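Local coordinates for cellulose binding protein (PDB 4JJO) that probably binds plant cell-wall cellulose and loosens it, as the expansin portion of a longer cellulase that is predicted to cut beta-1,4-glucan chains, at residues A[30-35]-A[80-85]; A[23-28]-A[62-67]; A[53-58]-A[96-101]. All blocks are in the same frame, centred on the assembly; numbering follows the deposited sequence.

Contact 1 of 3, residues A[30-35]-A[80-85]; sequences ADRMYV and SEEAFR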
loop_
_atom_site.group_PDB
_atom_site.type_symbol
_atom_site.label_atom_id
_atom_site.label_comp_id
_atom_site.label_asym_id
_atom_site.label_seq_id
_atom_site.Cartn_x
_atom_site.Cartn_y
_atom_site.Cartn_z
ATOM N N ALA A 30 -1.565 -2.281 -13.121
ATOM C CA ALA A 30 -1.765 -2.526 -14.544
ATOM C C ALA A 30 -2.836 -1.615 -15.143
ATOM O O ALA A 30 -2.769 -1.267 -16.320
ATOM C CB ALA A 30 -2.106 -3.988 -14.784
ATOM N N ASP A 31 -3.818 -1.223 -14.336
ATOM C CA ASP A 31 -4.854 -0.309 -14.806
ATOM C C ASP A 31 -4.379 1.142 -14.764
ATOM O O ASP A 31 -5.093 2.047 -15.196
ATOM C CB ASP A 31 -6.138 -0.461 -13.985
ATOM C CG ASP A 31 -5.943 -0.119 -12.517
ATOM O OD1 ASP A 31 -4.862 0.392 -12.156
ATOM O OD2 ASP A 31 -6.877 -0.355 -11.720
ATOM N N ARG A 32 -3.181 1.359 -14.229
ATOM C CA ARG A 32 -2.586 2.692 -14.179
ATOM C C ARG A 32 -3.407 3.650 -13.327
ATOM O O ARG A 32 -3.331 4.866 -13.499
ATOM C CB ARG A 32 -2.421 3.263 -15.589
ATOM C CG ARG A 32 -1.454 2.478 -16.449
ATOM C CD ARG A 32 -0.183 2.230 -15.675
ATOM N NE ARG A 32 0.899 1.699 -16.498
ATOM C CZ ARG A 32 1.580 0.588 -16.226
ATOM N NH1 ARG A 32 1.302 -0.135 -15.151
ATOM N NH2 ARG A 32 2.549 0.190 -17.035
ATOM N N MET A 33 -4.183 3.097 -12.403
ATOM C CA MET A 33 -5.012 3.906 -11.520
ATOM C C MET A 33 -4.358 3.988 -10.148
ATOM O O MET A 33 -4.510 3.094 -9.314
ATOM C CB MET A 33 -6.415 3.313 -11.407
ATOM C CG MET A 33 -7.173 3.269 -12.727
ATOM S SD MET A 33 -7.461 4.907 -13.428
ATOM C CE MET A 33 -8.195 4.483 -15.003
ATOM N N TYR A 34 -3.616 5.066 -9.931
ATOM C CA TYR A 34 -2.902 5.264 -8.679
ATOM C C TYR A 34 -2.852 6.743 -8.338
ATOM O O TYR A 34 -3.280 7.581 -9.131
ATOM C CB TYR A 34 -1.487 4.691 -8.769
ATOM C CG TYR A 34 -0.653 5.252 -9.900
ATOM C CD1 TYR A 34 0.130 6.380 -9.716
ATOM C CD2 TYR A 34 -0.639 4.641 -11.146
ATOM C CE1 TYR A 34 0.898 6.891 -10.746
ATOM C CE2 TYR A 34 0.125 5.141 -12.179
ATOM C CZ TYR A 34 0.892 6.264 -11.973
ATOM O OH TYR A 34 1.653 6.766 -13.004
ATOM N N VAL A 35 -2.325 7.061 -7.163
ATOM C CA VAL A 35 -2.353 8.432 -6.673
ATOM C C VAL A 35 -1.249 8.681 -5.657
ATOM O O VAL A 35 -0.847 7.776 -4.924
ATOM C CB VAL A 35 -3.713 8.743 -6.016
ATOM C CG1 VAL A 35 -3.933 7.848 -4.806
ATOM C CG2 VAL A 35 -3.807 10.211 -5.631
ATOM N N SER A 80 -2.626 9.745 -11.178
ATOM C CA SER A 80 -2.013 9.236 -12.392
ATOM C C SER A 80 -2.686 9.935 -13.562
ATOM O O SER A 80 -3.859 10.304 -13.479
ATOM C CB SER A 80 -2.215 7.726 -12.510
ATOM O OG SER A 80 -3.593 7.403 -12.548
ATOM N N GLU A 81 -1.946 10.123 -14.646
ATOM C CA GLU A 81 -2.512 10.731 -15.840
ATOM C C GLU A 81 -3.789 10.003 -16.238
ATOM O O GLU A 81 -4.766 10.627 -16.652
ATOM C CB GLU A 81 -1.502 10.695 -16.988
ATOM C CG GLU A 81 -0.313 11.622 -16.795
ATOM C CD GLU A 81 0.703 11.511 -17.915
ATOM O OE1 GLU A 81 0.695 10.492 -18.637
ATOM O OE2 GLU A 81 1.512 12.448 -18.071
ATOM N N GLU A 82 -3.785 8.683 -16.090
ATOM C CA GLU A 82 -4.902 7.860 -16.538
ATOM C C GLU A 82 -6.150 8.065 -15.682
ATOM O O GLU A 82 -7.266 8.114 -16.204
ATOM C CB GLU A 82 -4.505 6.383 -16.556
ATOM C CG GLU A 82 -3.495 6.032 -17.648
ATOM C CD GLU A 82 -2.056 6.333 -17.247
ATOM O OE1 GLU A 82 -1.826 6.721 -16.082
ATOM O OE2 GLU A 82 -1.155 6.178 -18.097
ATOM N N ALA A 83 -5.962 8.178 -14.373
ATOM C CA ALA A 83 -7.073 8.453 -13.473
ATOM C C ALA A 83 -7.614 9.857 -13.726
ATOM O O ALA A 83 -8.825 10.078 -13.738
ATOM C CB ALA A 83 -6.636 8.304 -12.025
ATOM N N PHE A 84 -6.707 10.801 -13.937
ATOM C CA PHE A 84 -7.084 12.188 -14.190
ATOM C C PHE A 84 -7.912 12.324 -15.467
ATOM O O PHE A 84 -8.890 13.074 -15.500
ATOM C CB PHE A 84 -5.832 13.059 -14.279
ATOM C CG PHE A 84 -6.120 14.530 -14.334
ATOM C CD1 PHE A 84 -6.022 15.311 -13.195
ATOM C CD2 PHE A 84 -6.489 15.128 -15.519
ATOM C CE1 PHE A 84 -6.282 16.661 -13.243
ATOM C CE2 PHE A 84 -6.754 16.481 -15.572
ATOM C CZ PHE A 84 -6.652 17.248 -14.432
ATOM N N ARG A 85 -7.524 11.599 -16.514
ATOM C CA ARG A 85 -8.240 11.657 -17.787
ATOM C C ARG A 85 -9.643 11.077 -17.662
ATOM O O ARG A 85 -10.556 11.480 -18.381
ATOM C CB ARG A 85 -7.480 10.905 -18.881
ATOM C CG ARG A 85 -6.170 11.545 -19.287
ATOM C CD ARG A 85 -5.779 11.137 -20.693
ATOM N NE ARG A 85 -4.431 11.581 -21.028
ATOM C CZ ARG A 85 -3.330 10.850 -20.872
ATOM N NH1 ARG A 85 -3.393 9.612 -20.391
ATOM N NH2 ARG A 85 -2.153 11.360 -21.206
#
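The Tyr34 ring lies flat over Ser80: Ser80 CB sits 3.4 Å from the ring centroid, nearly on the ring normal, a CH-pi contact. A serine suits this place because its one small methylene fits against the ring while its hydroxyl serves two other partners. With chi1 at 60°, OG stands between the backbone N and the carbonyl carbon. It donates to Arg32 O at 2.7 Å, in the carbonyl plane, and accepts from Ala83 N at 3.1 Å, which makes Ser80 the N-cap of helix 81-87. Met33 bends at chi2 and brings SD to 3.6 Å from Ala83 CA, where the small alanine lets the thioether close to the helix. Arg32 and Glu82, both partly exposed, run alongside each other, with Arg32 CB 3.5 Å from Glu82 CD; the guanidinium turns to Pro29 O instead. Asp31 OD1 accepts from Met33 N, an Asx turn ahead of the strand. Ser80 also ends strand 76-80, and its N donates to Tyr34 O at 3.0 Å, joining that strand to strand 34-38 exactly where the helix starts; Met33, just before strand 34-38, and Val35, within it, bond to Gln64 and Ala66 of strand 59-69.

Contact 2 of 3, residues A[23-28]-A[62-67]; sequences CSMPAV and RVQVAD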
loop_
_atom_site.group_PDB
_atom_site.type_symbol
_atom_site.label_atom_id
_atom_site.label_comp_id
_atom_site.label_asym_id
_atom_site.label_seq_id
_atom_site.Cartn_x
_atom_site.Cartn_y
_atom_site.Cartn_z
ATOM N N CYS A 23 5.714 4.273 -1.704
ATOM C CA CYS A 23 5.213 3.040 -1.100
ATOM C C CYS A 23 5.989 1.799 -1.554
ATOM O O CYS A 23 5.753 0.699 -1.053
ATOM C CB CYS A 23 3.729 2.860 -1.424
ATOM S SG CYS A 23 2.636 4.056 -0.629
ATOM N N SER A 24 6.904 1.979 -2.501
ATOM C CA SER A 24 7.736 0.885 -3.000
ATOM C C SER A 24 6.923 -0.315 -3.490
ATOM O O SER A 24 7.224 -1.461 -3.153
ATOM C CB SER A 24 8.716 0.428 -1.918
ATOM O OG SER A 24 9.449 1.526 -1.408
ATOM N N MET A 25 5.898 -0.049 -4.291
ATOM C CA MET A 25 5.086 -1.113 -4.857
ATOM C C MET A 25 5.917 -1.951 -5.826
ATOM O O MET A 25 6.764 -1.418 -6.544
ATOM C CB MET A 25 3.874 -0.526 -5.581
ATOM C CG MET A 25 2.910 0.232 -4.678
ATOM S SD MET A 25 2.346 -0.742 -3.270
ATOM C CE MET A 25 1.037 0.310 -2.638
ATOM N N PRO A 26 5.674 -3.273 -5.849
ATOM C CA PRO A 26 6.410 -4.139 -6.779
ATOM C C PRO A 26 6.224 -3.703 -8.231
ATOM O O PRO A 26 7.120 -3.879 -9.055
ATOM C CB PRO A 26 5.779 -5.518 -6.557
ATOM C CG PRO A 26 5.165 -5.457 -5.215
ATOM C CD PRO A 26 4.742 -4.037 -5.001
ATOM N N ALA A 27 5.060 -3.138 -8.532
ATOM C CA ALA A 27 4.745 -2.715 -9.887
ATOM C C ALA A 27 3.763 -1.554 -9.882
ATOM O O ALA A 27 2.937 -1.428 -8.981
ATOM C CB ALA A 27 4.156 -3.872 -10.667
ATOM N N VAL A 28 3.863 -0.702 -10.896
ATOM C CA VAL A 28 2.810 0.260 -11.171
ATOM C C VAL A 28 1.573 -0.560 -11.506
ATOM O O VAL A 28 1.657 -1.501 -12.291
ATOM C CB VAL A 28 3.168 1.161 -12.365
ATOM C CG1 VAL A 28 1.972 1.996 -12.780
ATOM C CG2 VAL A 28 4.354 2.053 -12.030
ATOM N N ARG A 62 -11.537 4.564 -8.991
ATOM C CA ARG A 62 -10.846 4.038 -7.823
ATOM C C ARG A 62 -9.348 4.015 -8.083
ATOM O O ARG A 62 -8.901 3.535 -9.125
ATOM C CB ARG A 62 -11.350 2.633 -7.503
ATOM C CG ARG A 62 -10.669 1.980 -6.312
ATOM C CD ARG A 62 -11.454 0.769 -5.829
ATOM N NE ARG A 62 -12.757 1.158 -5.299
ATOM C CZ ARG A 62 -13.607 0.331 -4.701
ATOM N NH1 ARG A 62 -13.305 -0.950 -4.546
ATOM N NH2 ARG A 62 -14.767 0.792 -4.256
ATOM N N VAL A 63 -8.576 4.548 -7.140
ATOM C CA VAL A 63 -7.126 4.604 -7.285
ATOM C C VAL A 63 -6.411 4.010 -6.074
ATOM O O VAL A 63 -6.876 4.131 -4.939
ATOM C CB VAL A 63 -6.633 6.055 -7.499
ATOM C CG1 VAL A 63 -7.084 6.580 -8.852
ATOM C CG2 VAL A 63 -7.118 6.961 -6.376
ATOM N N GLN A 64 -5.281 3.359 -6.331
ATOM C CA GLN A 64 -4.449 2.812 -5.270
ATOM C C GLN A 64 -3.481 3.880 -4.773
ATOM O O GLN A 64 -2.800 4.529 -5.566
ATOM C CB GLN A 64 -3.661 1.601 -5.778
ATOM C CG GLN A 64 -2.689 1.022 -4.755
ATOM C CD GLN A 64 -1.943 -0.215 -5.247
ATOM O OE1 GLN A 64 -1.270 -0.888 -4.467
ATOM N NE2 GLN A 64 -2.053 -0.516 -6.537
ATOM N N VAL A 65 -3.428 4.069 -3.460
ATOM C CA VAL A 65 -2.463 4.991 -2.878
ATOM C C VAL A 65 -1.079 4.369 -3.003
ATOM O O VAL A 65 -0.810 3.311 -2.436
ATOM C CB VAL A 65 -2.771 5.292 -1.404
ATOM C CG1 VAL A 65 -1.629 6.075 -0.779
ATOM C CG2 VAL A 65 -4.078 6.061 -1.276
ATOM N N ALA A 66 -0.204 5.032 -3.751
ATOM C CA ALA A 66 1.069 4.440 -4.135
ATOM C C ALA A 66 2.261 5.342 -3.854
ATOM O O ALA A 66 3.406 4.915 -4.000
ATOM C CB ALA A 66 1.038 4.103 -5.609
ATOM N N ASP A 67 2.008 6.584 -3.454
ATOM C CA ASP A 67 3.067 7.585 -3.443
ATOM C C ASP A 67 2.757 8.734 -2.490
ATOM O O ASP A 67 1.626 8.881 -2.025
ATOM C CB ASP A 67 3.242 8.137 -4.860
ATOM C CG ASP A 67 4.661 8.597 -5.146
ATOM O OD1 ASP A 67 5.481 8.665 -4.205
ATOM O OD2 ASP A 67 4.957 8.888 -6.326
HETATM O O HOH W 1 0.343 -1.846 -7.687
#
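Ala27 O accepts a hydrogen bond of 2.9 Å from a water, which itself accepts from Gln64 NE2 at 3.0 Å, so one solvent molecule bridges loop and strand. The strand, 59-69, belongs to the double-psi beta-barrel domain of the expansin, and residues 23-28 lie in the long loop between strands 3-10 and 34-38 that packs on it. Gln64 suits a partly exposed strand position: CG is anti to the backbone N (chi1 176°) and the chain stays extended beyond it, which carries the amide toward the loop. There it meets Met25 tip to tip. In the one of its two modelled conformers described here, Met25 CE comes 3.2 Å from Gln64 OE1 and 3.5 Å from Val65 O; the alternate position makes such detail tentative. An unbranched thioether can adapt in this way to a mixture of carbonyl and methyl neighbours, and the small Ala66 CB lets Met25 lie near the strand, with Met25 CG 4.4 Å from that CB. Farther along, Cys23 N gives Ala66 O a weak hydrogen bond of 3.3 Å. Asp67, whose CB turns away from the loop segment, accepts at OD1 from Asn22 N. Cys23 is buried and tied by a disulfide to Cys48, a covalent link between this loop and the one leading into strand 51-56. Its CB rests 3.3 Å from Ala66 O, and its SG 3.5 Å from Ala66 C.

Contact 3 of 3, residues A[53-58]-A[96-101]; sequences DVTGPK and PISYVT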
loop_
_atom_site.group_PDB
_atom_site.type_symbol
_atom_site.label_atom_id
_atom_site.label_comp_id
_atom_site.label_asym_id
_atom_site.label_seq_id
_atom_site.Cartn_x
_atom_site.Cartn_y
_atom_site.Cartn_z
ATOM N N ASP A 53 -11.815 6.209 -3.578
ATOM C CA ASP A 53 -12.794 6.445 -4.631
ATOM C C ASP A 53 -12.905 7.945 -4.836
ATOM O O ASP A 53 -13.403 8.664 -3.970
ATOM C CB ASP A 53 -14.157 5.843 -4.286
ATOM C CG ASP A 53 -14.266 4.391 -4.692
ATOM O OD1 ASP A 53 -13.426 3.943 -5.501
ATOM O OD2 ASP A 53 -15.188 3.698 -4.214
ATOM N N VAL A 54 -12.427 8.407 -5.987
ATOM C CA VAL A 54 -12.344 9.830 -6.281
ATOM C C VAL A 54 -13.442 10.238 -7.250
ATOM O O VAL A 54 -13.553 9.681 -8.341
ATOM C CB VAL A 54 -10.984 10.180 -6.909
ATOM C CG1 VAL A 54 -10.868 11.676 -7.125
ATOM C CG2 VAL A 54 -9.849 9.678 -6.030
ATOM N N THR A 55 -14.251 11.214 -6.845
ATOM C CA THR A 55 -15.311 11.733 -7.696
ATOM C C THR A 55 -14.894 13.066 -8.305
ATOM O O THR A 55 -14.558 14.013 -7.594
ATOM C CB THR A 55 -16.620 11.928 -6.915
ATOM O OG1 THR A 55 -17.071 10.664 -6.413
ATOM C CG2 THR A 55 -17.693 12.524 -7.814
ATOM N N GLY A 56 -14.913 13.125 -9.629
ATOM C CA GLY A 56 -14.611 14.348 -10.343
ATOM C C GLY A 56 -15.705 14.668 -11.340
ATOM O O GLY A 56 -16.772 14.056 -11.313
ATOM N N PRO A 57 -15.442 15.627 -12.239
ATOM C CA PRO A 57 -16.423 16.118 -13.214
ATOM C C PRO A 57 -17.150 15.010 -13.983
ATOM O O PRO A 57 -18.374 15.049 -14.103
ATOM C CB PRO A 57 -15.572 16.954 -14.173
ATOM C CG PRO A 57 -14.406 17.385 -13.378
ATOM C CD PRO A 57 -14.138 16.299 -12.377
ATOM N N LYS A 58 -16.403 14.034 -14.489
ATOM C CA LYS A 58 -16.957 13.043 -15.410
ATOM C C LYS A 58 -17.500 11.793 -14.728
ATOM O O LYS A 58 -18.228 11.018 -15.343
ATOM C CB LYS A 58 -15.905 12.652 -16.448
ATOM C CG LYS A 58 -15.592 13.783 -17.405
ATOM C CD LYS A 58 -14.585 13.397 -18.470
ATOM C CE LYS A 58 -14.323 14.578 -19.388
ATOM N NZ LYS A 58 -13.411 14.248 -20.513
ATOM N N PRO A 96 -11.642 20.034 -9.664
ATOM C CA PRO A 96 -12.193 19.849 -8.322
ATOM C C PRO A 96 -12.652 18.412 -8.136
ATOM O O PRO A 96 -13.190 17.810 -9.069
ATOM C CB PRO A 96 -13.381 20.811 -8.294
ATOM C CG PRO A 96 -13.803 20.935 -9.702
ATOM C CD PRO A 96 -12.590 20.710 -10.567
ATOM N N ILE A 97 -12.434 17.869 -6.946
ATOM C CA ILE A 97 -12.786 16.488 -6.660
ATOM C C ILE A 97 -13.321 16.354 -5.244
ATOM O O ILE A 97 -13.169 17.257 -4.417
ATOM C CB ILE A 97 -11.562 15.554 -6.783
ATOM C CG1 ILE A 97 -10.477 15.977 -5.793
ATOM C CG2 ILE A 97 -11.007 15.567 -8.199
ATOM C CD1 ILE A 97 -9.428 14.924 -5.545
ATOM N N SER A 98 -13.969 15.226 -4.980
ATOM C CA SER A 98 -14.244 14.793 -3.621
ATOM C C SER A 98 -13.803 13.337 -3.534
ATOM O O SER A 98 -13.844 12.618 -4.532
ATOM C CB SER A 98 -15.729 14.926 -3.291
ATOM O OG SER A 98 -16.482 13.925 -3.951
ATOM N N TYR A 99 -13.362 12.894 -2.364
ATOM C CA TYR A 99 -12.937 11.504 -2.242
ATOM C C TYR A 99 -13.100 10.901 -0.857
ATOM O O TYR A 99 -13.176 11.601 0.152
ATOM C CB TYR A 99 -11.489 11.319 -2.722
ATOM C CG TYR A 99 -10.445 12.122 -1.977
ATOM C CD1 TYR A 99 -9.728 11.560 -0.932
ATOM C CD2 TYR A 99 -10.156 13.434 -2.338
ATOM C CE1 TYR A 99 -8.760 12.280 -0.258
ATOM C CE2 TYR A 99 -9.188 14.163 -1.669
ATOM C CZ TYR A 99 -8.493 13.580 -0.630
ATOM O OH TYR A 99 -7.531 14.300 0.042
ATOM N N VAL A 100 -13.167 9.576 -0.846
ATOM C CA VAL A 100 -13.239 8.797 0.379
ATOM C C VAL A 100 -12.239 7.661 0.291
ATOM O O VAL A 100 -11.890 7.214 -0.802
ATOM C CB VAL A 100 -14.636 8.176 0.580
ATOM C CG1 VAL A 100 -15.666 9.248 0.875
ATOM C CG2 VAL A 100 -15.032 7.358 -0.642
ATOM N N THR A 101 -11.775 7.199 1.444
ATOM C CA THR A 101 -11.003 5.969 1.507
ATOM C C THR A 101 -11.966 4.791 1.489
ATOM O O THR A 101 -12.951 4.770 2.227
ATOM C CB THR A 101 -10.136 5.905 2.772
ATOM O OG1 THR A 101 -9.108 6.900 2.700
ATOM C CG2 THR A 101 -9.492 4.535 2.911
#
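Asp53 and Val100 exchange both their backbone hydrogen bonds, and so do Thr55 and Ser98: two hydrogen-bonded pairs of an antiparallel ladder between strands 51-56 and 95-101 of the double-psi beta-barrel. Thr55 N reaches Ser98 O over 2.7 Å, with an N-H...O angle of 167°, and Ser98 N returns to Thr55 O at 2.9 Å. At the other rung, Asp53 N to Val100 O is 3.0 Å, whereas Val100 N to Asp53 O is longer, 3.3 Å. Asp53 O and Thr55 O each also take a CA-H...O contact, the closer from Ile97 CA to Thr55 O at 3.2 Å.

Val54 and Tyr99, the non-hydrogen-bonded pair between the rungs, turn their N-H and C=O groups outward: Val54 bonds to Val61 and Tyr99 to Thr3, in the adjoining strands. On the face that Asp53 and Thr55 share with Ser98 and Val100, the polar ends of the first two find partners nearby, Asp53 OD1 in a salt bridge to Arg62 NE and Thr55 OG1 with Thr60 OG1. On the other face the buried, branched Val54 suits an apolar interior lined by Leu77. Tyr99 sends its OH to Glu41 OE1, while its CB stays 4.0 Å from Val54 CG2. Val54 CG1, anti to the backbone N (chi1 -176°), meets Ile97 CD1 at 3.9 Å.

Overall arrangement
All three contacts lie in the same double-psi beta-barrel domain and reach its one mixed sheet. Contact 2 is the most buried and nearest the centre of the chain, whereas contacts 1 and 3 are partly buried and lie farther out. Strands 34-38 and 59-69 connect contact 1 to contact 2 through the probable backbone bonds Val35 N to Gln64 O and Ala66 N to Val35 O. Strand 59-69 also borders strand 51-56, and Val63 CG2 packs on Val54 CG2 between contact 2 and contact 3. Their chemistry follows their place: helix capping and an aromatic face in contact 1, sulfur, carbonyls and a bridging water in contact 2, regular backbone pairing in contact 3.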